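Local atomic coordinates of site-specific recombinase, resolvase family protein (Streptococcus pneumoniae, PDB entry 3GUV), a protein that probably binds DNA and carries out site-specific recombination as a member of the resolvase family, cutting and rejoining strands at its target sites. Residues Met66-Lys70 and Ser71-Gly75; Leu98-Met101 and Gln102-Val106. All coordinates share one frame; numbering follows the deposited sequence.

Contact 1 of 2, residues Met66-Lys70 and Ser71-Gly75; sequences MEDIK and SGKDG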
ATOM      1  N   MET A  66     -20.638  -7.540  -3.379  1.00 28.70           N
ATOM      2  CA  MET A  66     -19.834  -8.734  -3.131  1.00 29.08           C
ATOM      3  C   MET A  66     -20.664 -10.048  -3.041  1.00 30.00           C
ATOM      4  O   MET A  66     -20.214 -11.056  -3.533  1.00 29.33           O
ATOM      5  CB  MET A  66     -18.905  -8.555  -1.899  1.00 29.09           C
ATOM      6  CG  MET A  66     -17.808  -7.475  -2.021  1.00 26.73           C
ATOM      7  SD  MET A  66     -16.613  -7.693  -3.347  1.00 25.32           S
ATOM      8  CE  MET A  66     -15.595  -8.913  -2.565  1.00 30.32           C
ATOM      9  N   GLU A  67     -21.862 -10.025  -2.461  1.00 31.53           N
ATOM     10  CA  GLU A  67     -22.769 -11.197  -2.535  1.00 33.71           C
ATOM     11  C   GLU A  67     -23.214 -11.523  -3.984  1.00 33.51           C
ATOM     12  O   GLU A  67     -23.330 -12.700  -4.396  1.00 33.35           O
ATOM     13  CB  GLU A  67     -24.020 -10.998  -1.640  1.00 34.65           C
ATOM     14  CG  GLU A  67     -23.743 -10.632  -0.119  1.00 39.23           C
ATOM     15  CD  GLU A  67     -22.367 -11.107   0.439  1.00 45.49           C
ATOM     16  OE1 GLU A  67     -22.095 -12.347   0.450  1.00 47.63           O
ATOM     17  OE2 GLU A  67     -21.568 -10.231   0.896  1.00 48.53           O
ATOM     18  N   ASP A  68     -23.475 -10.482  -4.765  1.00 33.26           N
ATOM     19  CA  ASP A  68     -23.860 -10.671  -6.162  1.00 33.04           C
ATOM     20  C   ASP A  68     -22.678 -11.275  -6.971  1.00 32.80           C
ATOM     21  O   ASP A  68     -22.872 -11.997  -7.935  1.00 30.94           O
ATOM     22  CB  ASP A  68     -24.370  -9.336  -6.745  1.00 33.57           C
ATOM     23  CG  ASP A  68     -25.737  -8.887  -6.138  1.00 35.37           C
ATOM     24  OD1 ASP A  68     -26.455  -9.711  -5.507  1.00 37.50           O
ATOM     25  OD2 ASP A  68     -26.126  -7.707  -6.336  1.00 34.33           O
ATOM     26  N   ILE A  69     -21.444 -10.980  -6.535  1.00 33.27           N
ATOM     27  CA  ILE A  69     -20.224 -11.466  -7.199  1.00 33.19           C
ATOM     28  C   ILE A  69     -20.033 -12.948  -6.852  1.00 34.73           C
ATOM     29  O   ILE A  69     -19.771 -13.786  -7.739  1.00 33.99           O
ATOM     30  CB  ILE A  69     -18.941 -10.622  -6.786  1.00 32.93           C
ATOM     31  CG1 ILE A  69     -18.911  -9.264  -7.542  1.00 31.29           C
ATOM     32  CG2 ILE A  69     -17.667 -11.436  -7.019  1.00 30.32           C
ATOM     33  CD1 ILE A  69     -17.818  -8.268  -7.089  1.00 26.76           C
ATOM     34  N   LYS A  70     -20.196 -13.243  -5.560  1.00 35.84           N
ATOM     35  CA  LYS A  70     -20.041 -14.580  -5.035  1.00 37.51           C
ATOM     36  C   LYS A  70     -21.052 -15.509  -5.741  1.00 37.68           C
ATOM     37  O   LYS A  70     -20.694 -16.609  -6.171  1.00 37.58           O
ATOM     38  CB  LYS A  70     -20.201 -14.602  -3.493  1.00 38.00           C
ATOM     39  CG  LYS A  70     -19.214 -13.671  -2.721  1.00 40.07           C
ATOM     40  CD  LYS A  70     -18.569 -14.306  -1.474  1.00 43.60           C
ATOM     41  CE  LYS A  70     -19.461 -14.234  -0.218  1.00 45.21           C
ATOM     42  NZ  LYS A  70     -18.988 -13.218   0.777  1.00 47.20           N
ATOM     43  N   SER A  71     -22.279 -15.014  -5.908  1.00 38.26           N
ATOM     44  CA  SER A  71     -23.363 -15.763  -6.536  1.00 38.26           C
ATOM     45  C   SER A  71     -23.248 -15.956  -8.056  1.00 38.87           C
ATOM     46  O   SER A  71     -23.964 -16.777  -8.617  1.00 39.47           O
ATOM     47  CB  SER A  71     -24.692 -15.081  -6.255  1.00 38.48           C
ATOM     48  OG  SER A  71     -24.960 -14.097  -7.248  1.00 38.16           O
ATOM     49  N   GLY A  72     -22.405 -15.191  -8.742  1.00 39.24           N
ATOM     50  CA  GLY A  72     -22.242 -15.366 -10.190  1.00 39.21           C
ATOM     51  C   GLY A  72     -23.410 -14.853 -11.016  1.00 39.52           C
ATOM     52  O   GLY A  72     -23.350 -14.870 -12.234  1.00 39.50           O
ATOM     53  N   LYS A  73     -24.465 -14.416 -10.335  1.00 39.83           N
ATOM     54  CA  LYS A  73     -25.644 -13.744 -10.896  1.00 40.47           C
ATOM     55  C   LYS A  73     -25.514 -13.234 -12.348  1.00 40.12           C
ATOM     56  O   LYS A  73     -26.250 -13.674 -13.249  1.00 40.31           O
ATOM     57  CB  LYS A  73     -25.959 -12.557  -9.951  1.00 41.25           C
ATOM     58  CG  LYS A  73     -27.294 -11.856 -10.104  1.00 42.92           C
ATOM     59  CD  LYS A  73     -27.752 -11.320  -8.737  1.00 45.42           C
ATOM     60  CE  LYS A  73     -28.519 -10.012  -8.818  1.00 46.46           C
ATOM     61  NZ  LYS A  73     -29.458 -10.014  -9.974  1.00 47.66           N
ATOM     62  N   ASP A  74     -24.575 -12.299 -12.561  1.00 38.36           N
ATOM     63  CA  ASP A  74     -24.542 -11.494 -13.784  1.00 37.04           C
ATOM     64  C   ASP A  74     -23.384 -11.827 -14.677  1.00 35.41           C
ATOM     65  O   ASP A  74     -23.272 -11.263 -15.758  1.00 35.86           O
ATOM     66  CB  ASP A  74     -24.462 -10.006 -13.435  1.00 36.97           C
ATOM     67  CG  ASP A  74     -25.698  -9.513 -12.749  1.00 37.24           C
ATOM     68  OD1 ASP A  74     -25.666  -9.096 -11.568  1.00 35.17           O
ATOM     69  OD2 ASP A  74     -26.733  -9.574 -13.411  1.00 40.43           O
ATOM     70  N   GLY A  75     -22.514 -12.717 -14.228  1.00 34.20           N
ATOM     71  CA  GLY A  75     -21.322 -13.075 -14.994  1.00 33.41           C
ATOM     72  C   GLY A  75     -20.358 -11.940 -15.295  1.00 32.14           C
ATOM     73  O   GLY A  75     -19.849 -11.835 -16.422  1.00 31.22           O
TER
HETATM   74  O   HOH W   1     -22.559 -11.156 -10.318  1.00 26.75           O
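S71 N donates to E67 O at the C-terminal end of helix 60-70, at 3.0 Å and with an N-H...O angle of 155°. S71 also opens an ST turn, its OG accepting the amide of K73 over 3.1 Å; the same hydroxyl gives its hydrogen to D68 O at 3.0 Å, reaching it from above the carbonyl plane. A chi1 of 88° sets OG between the backbone N and the carbonyl carbon of S71, from where it can face the helix and the departing chain together. Serine suits the place because its short hydroxyl can donate and accept at once. G72 N bonds to I69 O at 3.1 Å, a bond of i to i+3 spacing with its donor above the carbonyl plane, and only weakly to D68 O; its positive phi, which glycine adopts easily, turns the chain off the helix axis. D68 O serves several partners, and a water, refined rather close to it, links it to D74 N in the loop. On the outer side K70 NZ curls back to E67 OE1, three residues earlier, in a weak salt bridge at 3.2 Å, two long charged chains suited to an exposed face. Inward, I69 packs on Y8 of strand 6-12, and the D68 carboxylate is held by Y46 OH. K73 runs alongside D68 with its methylenes rather than its charge, the NZ lying well beyond bonding distance of the carboxylate: K73 CD comes to 3.8 Å from D68 OD1.

Contact 2 of 2, residues Leu98-Met101 and Gln102-Val106; sequences LQIM and QDYGV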
ATOM      1  N   LEU A  98      -9.776  -7.687  -2.946  1.00 31.91           N
ATOM      2  CA  LEU A  98      -9.264  -8.126  -4.241  1.00 32.61           C
ATOM      3  C   LEU A  98      -9.097  -9.642  -4.326  1.00 32.84           C
ATOM      4  O   LEU A  98      -9.267 -10.205  -5.378  1.00 32.71           O
ATOM      5  CB  LEU A  98      -7.911  -7.464  -4.571  1.00 32.23           C
ATOM      6  CG  LEU A  98      -7.359  -7.741  -5.982  1.00 32.25           C
ATOM      7  CD1 LEU A  98      -8.420  -7.504  -7.107  1.00 31.84           C
ATOM      8  CD2 LEU A  98      -6.186  -6.850  -6.217  1.00 30.62           C
ATOM      9  N   GLN A  99      -8.704 -10.282  -3.226  1.00 34.02           N
ATOM     10  CA  GLN A  99      -8.471 -11.737  -3.237  1.00 34.45           C
ATOM     11  C   GLN A  99      -9.778 -12.505  -3.350  1.00 34.50           C
ATOM     12  O   GLN A  99      -9.854 -13.452  -4.133  1.00 34.68           O
ATOM     13  CB  GLN A  99      -7.692 -12.188  -2.008  1.00 34.26           C
ATOM     14  CG  GLN A  99      -6.193 -11.869  -2.121  1.00 35.69           C
ATOM     15  CD  GLN A  99      -5.418 -12.099  -0.838  1.00 35.24           C
ATOM     16  OE1 GLN A  99      -5.875 -11.779   0.272  1.00 35.63           O
ATOM     17  NE2 GLN A  99      -4.224 -12.633  -0.987  1.00 37.44           N
ATOM     18  N   ILE A 100     -10.796 -12.073  -2.590  1.00 34.68           N
ATOM     19  CA  ILE A 100     -12.154 -12.643  -2.665  1.00 34.70           C
ATOM     20  C   ILE A 100     -12.758 -12.475  -4.075  1.00 34.77           C
ATOM     21  O   ILE A 100     -13.260 -13.428  -4.649  1.00 34.66           O
ATOM     22  CB  ILE A 100     -13.099 -12.016  -1.600  1.00 34.70           C
ATOM     23  CG1 ILE A 100     -12.598 -12.323  -0.175  1.00 33.21           C
ATOM     24  CG2 ILE A 100     -14.546 -12.537  -1.781  1.00 35.24           C
ATOM     25  CD1 ILE A 100     -13.159 -11.403   0.886  1.00 32.63           C
ATOM     26  N   MET A 101     -12.701 -11.258  -4.613  1.00 34.25           N
ATOM     27  CA  MET A 101     -13.130 -10.968  -5.983  1.00 34.06           C
ATOM     28  C   MET A 101     -12.490 -11.941  -6.992  1.00 34.25           C
ATOM     29  O   MET A 101     -13.196 -12.567  -7.806  1.00 33.42           O
ATOM     30  CB  MET A 101     -12.753  -9.524  -6.404  1.00 32.79           C
ATOM     31  CG  MET A 101     -13.686  -8.397  -5.969  1.00 32.66           C
ATOM     32  SD  MET A 101     -13.086  -6.719  -6.373  1.00 25.66           S
ATOM     33  CE  MET A 101     -12.730  -6.781  -8.093  1.00 26.87           C
ATOM     34  N   GLN A 102     -11.157 -12.028  -6.980  1.00 34.45           N
ATOM     35  CA  GLN A 102     -10.462 -12.888  -7.945  1.00 34.93           C
ATOM     36  C   GLN A 102     -10.771 -14.382  -7.699  1.00 34.99           C
ATOM     37  O   GLN A 102     -10.847 -15.141  -8.663  1.00 33.68           O
ATOM     38  CB  GLN A 102      -8.953 -12.642  -7.949  1.00 35.45           C
ATOM     39  CG  GLN A 102      -8.537 -11.257  -8.410  1.00 37.18           C
ATOM     40  CD  GLN A 102      -7.021 -11.067  -8.435  1.00 39.13           C
ATOM     41  OE1 GLN A 102      -6.332 -11.296  -7.439  1.00 39.37           O
ATOM     42  NE2 GLN A 102      -6.501 -10.631  -9.581  1.00 39.96           N
ATOM     43  N   ASP A 103     -10.960 -14.769  -6.426  1.00 35.37           N
ATOM     44  CA  ASP A 103     -11.448 -16.116  -6.035  1.00 36.24           C
ATOM     45  C   ASP A 103     -12.676 -16.442  -6.869  1.00 36.13           C
ATOM     46  O   ASP A 103     -12.808 -17.546  -7.412  1.00 36.46           O
ATOM     47  CB  ASP A 103     -11.856 -16.158  -4.542  1.00 36.67           C
ATOM     48  CG  ASP A 103     -11.378 -17.415  -3.816  1.00 40.24           C
ATOM     49  OD1 ASP A 103     -12.169 -18.377  -3.564  1.00 41.91           O
ATOM     50  OD2 ASP A 103     -10.170 -17.436  -3.482  1.00 48.50           O
ATOM     51  N   TYR A 104     -13.570 -15.452  -6.985  1.00 35.40           N
ATOM     52  CA  TYR A 104     -14.812 -15.606  -7.724  1.00 34.75           C
ATOM     53  C   TYR A 104     -14.744 -15.128  -9.173  1.00 34.13           C
ATOM     54  O   TYR A 104     -15.771 -14.794  -9.752  1.00 33.76           O
ATOM     55  CB  TYR A 104     -15.960 -14.915  -6.982  1.00 35.08           C
ATOM     56  CG  TYR A 104     -16.327 -15.599  -5.697  1.00 35.14           C
ATOM     57  CD1 TYR A 104     -17.252 -16.630  -5.676  1.00 37.09           C
ATOM     58  CD2 TYR A 104     -15.736 -15.238  -4.517  1.00 37.95           C
ATOM     59  CE1 TYR A 104     -17.589 -17.270  -4.483  1.00 37.60           C
ATOM     60  CE2 TYR A 104     -16.047 -15.876  -3.317  1.00 39.46           C
ATOM     61  CZ  TYR A 104     -16.979 -16.890  -3.311  1.00 38.43           C
ATOM     62  OH  TYR A 104     -17.293 -17.497  -2.120  1.00 38.63           O
ATOM     63  N   GLY A 105     -13.550 -15.148  -9.769  1.00 33.72           N
ATOM     64  CA  GLY A 105     -13.362 -14.756 -11.196  1.00 33.67           C
ATOM     65  C   GLY A 105     -13.345 -13.257 -11.582  1.00 33.18           C
ATOM     66  O   GLY A 105     -13.286 -12.935 -12.778  1.00 33.51           O
ATOM     67  N   VAL A 106     -13.358 -12.348 -10.593  1.00 31.98           N
ATOM     68  CA  VAL A 106     -13.580 -10.903 -10.843  1.00 30.54           C
ATOM     69  C   VAL A 106     -12.304 -10.062 -10.552  1.00 29.84           C
ATOM     70  O   VAL A 106     -11.664 -10.206  -9.492  1.00 28.84           O
ATOM     71  CB  VAL A 106     -14.813 -10.402 -10.047  1.00 30.61           C
ATOM     72  CG1 VAL A 106     -15.057  -8.877 -10.239  1.00 30.98           C
ATOM     73  CG2 VAL A 106     -16.106 -11.216 -10.444  1.00 30.23           C
TER
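A Schellman motif ends helix 91-103, with G105 as its C-prime residue. V106 N reaches back to M101 O at 2.8 Å, and inside that loop G105 N bonds to Q102 O at 2.9 Å. G105 has positive phi, a conformation that costs glycine little, and this lets the chain reverse toward the sheet. Before the turn the helical bonds are regular, as in Q102 N to L98 O. The closure also brings apolar groups together: M101 and V106 cross at about a right angle, with M101 CE 3.8 Å from V106 CG1. The bend at chi3 of M101 (53°) swings the methyl to that side, a reach that a flexible thioether chain allows. Y104 lies side by side with I100, its CE2 4.0 Å from I100 CG2, while I100 O sits at the ring edge, in its plane. Q102 lays its CG 4.0 Å from L98 CD1, and its NE2 bonds to N107 OD1. Within the beta-alpha-beta unit of strands 78-81 and 107-110, L98 and M101 face L108 of the second strand; I100 and M101 meet M66 of helix 60-70, and Q99 and Q102 touch I126 of helix 124-151.

Overall arrangement
Contacts 1 and 2 are both helix C-termini, closing helices 60-70 and 91-103, and they pack against each other with centres about 11 Å apart. Contact 1 lies at the surface, and its contacts are mainly polar: backbone bonds, a hydroxyl and a water at the helix end, and a charged pair on the outer face. Contact 2 is partly buried, and its backbone closure is joined by apolar packing. In both, a glycine of positive phi lies at the exit: G72 is the first residue out of the helix, whereas G105 follows Y104 as the C-prime residue. Where they meet, I69 CG2 lies 3.8 Å from V106 CG2, and M66 CE 3.9 Å from I100 CG2.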